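Local coordinates for ADP-ribosylation factor-binding protein GGA2 (Saccharomyces cerevisiae, PDB 3MNM), which binds ARF1 and ARF2, may regulate membrane traffic through the trans-Golgi network, and is represented here by its GAE domain, at residues A[66-71]-A[79-84]. Numbering follows the deposited sequence. Where two conformers were deposited one is given.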
loop_
_atom_site.group_PDB
_atom_site.type_symbol
_atom_site.label_atom_id
_atom_site.label_comp_id
_atom_site.label_asym_id
_atom_site.label_seq_id
_atom_site.Cartn_x
_atom_site.Cartn_y
_atom_site.Cartn_z
ATOM N N PRO A 66 10.658 1.653 6.442
ATOM C CA PRO A 66 9.577 1.751 7.432
ATOM C C PRO A 66 8.377 2.570 6.961
ATOM O O PRO A 66 8.500 3.517 6.192
ATOM C CB PRO A 66 10.257 2.442 8.621
ATOM C CG PRO A 66 11.727 2.093 8.458
ATOM C CD PRO A 66 11.949 2.125 6.970
ATOM N N GLN A 67 7.203 2.197 7.461
ATOM C CA GLN A 67 5.997 2.950 7.226
ATOM C C GLN A 67 6.183 4.346 7.850
ATOM O O GLN A 67 6.676 4.470 8.969
ATOM C CB GLN A 67 4.832 2.179 7.856
ATOM C CG GLN A 67 3.462 2.589 7.415
ATOM C CD GLN A 67 2.374 1.799 8.133
ATOM O OE1 GLN A 67 1.643 2.354 8.938
ATOM N NE2 GLN A 67 2.274 0.501 7.844
ATOM N N SER A 68 5.825 5.393 7.109
ATOM C CA SER A 68 6.177 6.756 7.506
ATOM C C SER A 68 5.511 7.194 8.825
ATOM O O SER A 68 6.094 7.968 9.612
ATOM C CB SER A 68 5.829 7.743 6.381
ATOM O OG SER A 68 4.419 7.823 6.232
ATOM N N SER A 69 4.285 6.731 9.045
ATOM C CA SER A 69 3.507 6.994 10.260
ATOM C C SER A 69 2.394 5.954 10.340
ATOM O O SER A 69 2.264 5.128 9.441
ATOM C CB SER A 69 2.892 8.395 10.234
ATOM O OG SER A 69 2.253 8.674 11.468
ATOM N N ASN A 70 1.593 5.993 11.402
ATOM C CA ASN A 70 0.453 5.089 11.521
ATOM C C ASN A 70 -0.831 5.853 11.809
ATOM O O ASN A 70 -1.849 5.283 12.211
ATOM C CB ASN A 70 0.711 3.964 12.545
ATOM C CG ASN A 70 0.649 4.442 13.991
ATOM O OD1 ASN A 70 0.564 3.635 14.926
ATOM N ND2 ASN A 70 0.680 5.734 14.176
ATOM N N PHE A 71 -0.777 7.168 11.613
ATOM C CA PHE A 71 -1.964 7.988 11.797
ATOM C C PHE A 71 -2.033 9.102 10.765
ATOM O O PHE A 71 -1.025 9.542 10.244
ATOM C CB PHE A 71 -1.963 8.606 13.192
ATOM C CG PHE A 71 -0.762 9.465 13.460
ATOM C CD1 PHE A 71 -0.768 10.812 13.141
ATOM C CD2 PHE A 71 0.377 8.926 14.033
ATOM C CE1 PHE A 71 0.351 11.605 13.389
ATOM C CE2 PHE A 71 1.482 9.706 14.282
ATOM C CZ PHE A 71 1.467 11.052 13.965
ATOM N N GLY A 79 -1.280 10.782 3.567
ATOM C CA GLY A 79 -0.949 10.974 4.971
ATOM C C GLY A 79 0.095 9.993 5.474
ATOM O O GLY A 79 0.860 10.302 6.384
ATOM N N ILE A 80 0.124 8.804 4.878
ATOM C CA ILE A 80 1.073 7.766 5.241
ATOM C C ILE A 80 1.615 7.197 3.953
ATOM O O ILE A 80 0.876 7.112 2.957
ATOM C CB ILE A 80 0.384 6.628 6.033
ATOM C CG1 ILE A 80 -0.133 7.158 7.377
ATOM C CG2 ILE A 80 1.346 5.451 6.231
ATOM C CD1 ILE A 80 -1.125 6.211 8.062
ATOM N N SER A 81 2.894 6.839 3.948
ATOM C CA SER A 81 3.467 6.152 2.791
ATOM C C SER A 81 4.506 5.142 3.218
ATOM O O SER A 81 5.024 5.195 4.335
ATOM C CB SER A 81 4.092 7.159 1.818
ATOM O OG SER A 81 5.267 7.724 2.398
ATOM N N GLN A 82 4.831 4.226 2.316
ATOM C CA GLN A 82 5.892 3.272 2.577
ATOM C C GLN A 82 6.623 2.944 1.286
ATOM O O GLN A 82 6.003 2.503 0.309
ATOM C CB GLN A 82 5.335 1.993 3.206
ATOM C CG GLN A 82 6.402 0.927 3.370
ATOM C CD GLN A 82 5.952 -0.202 4.299
ATOM O OE1 GLN A 82 6.562 -0.436 5.360
ATOM N NE2 GLN A 82 4.891 -0.893 3.909
ATOM N N GLU A 83 7.934 3.176 1.281
ATOM C CA GLU A 83 8.745 2.888 0.091
ATOM C C GLU A 83 9.385 1.514 0.189
ATOM O O GLU A 83 9.782 1.084 1.276
ATOM C CB GLU A 83 9.816 3.960 -0.116
ATOM C CG GLU A 83 10.630 3.739 -1.393
ATOM C CD GLU A 83 10.750 4.996 -2.229
ATOM O OE1 GLU A 83 10.900 6.082 -1.636
ATOM O OE2 GLU A 83 10.701 4.902 -3.475
ATOM N N GLY A 84 9.472 0.814 -0.944
ATOM C CA GLY A 84 10.106 -0.491 -0.970
ATOM C C GLY A 84 10.497 -0.942 -2.363
ATOM O O GLY A 84 10.266 -0.227 -3.343
HETATM O O HOH W 1 9.095 4.285 3.598
HETATM O O HOH W 2 3.549 10.218 6.927
HETATM O O HOH W 3 -0.103 11.572 8.904
#
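S68 and S81 join the loop segment 66-71 to the edge of strand 80-81, the touching parts running 160° apart, close to antiparallel, with register Q67–Q82, S68–S81, S69–I80. One backbone bond carries this pairing: S68 N donates to S81 O at 2.9 Å. The return bond is made by a side chain, S81 N donating to S68 OG at 2.9 Å with an N-H...O angle of 167°. With chi1 at 68°, S68 OG sits between its own N and carbonyl carbon, turned to the strand, where it stands in for a main-chain acceptor. Three waters add bridges: S68 OG to G79 O, F71 O to G79 O, and P66 O to E83 N.

I80 supplies the van der Waals packing, mostly methyl groups against loop backbone. Its CG2 lies 3.4 Å from S69 O and, on a side chain crossing that of Q67, 3.8 Å from Q67 CG; CD1 reaches the backbone beyond, 3.7 Å from F71 N. I80 and Q67 both also touch L50 of strand 50-55. An alanine at I80 would probably open a gap against the backbone from S69 O to F71 N and leave Q67 CG without the CG2 methyl it packs on, though L50 and F52 would still touch the Q67 side chain.

Because G79 and I80 both face F39, a classic beta bulge interrupts the pairing with strand 38-41. The contact thus adds an irregular loop, through one backbone bond and one bond to a serine hydroxyl, to an edge of the Ig-like beta sandwich of the GAE domain.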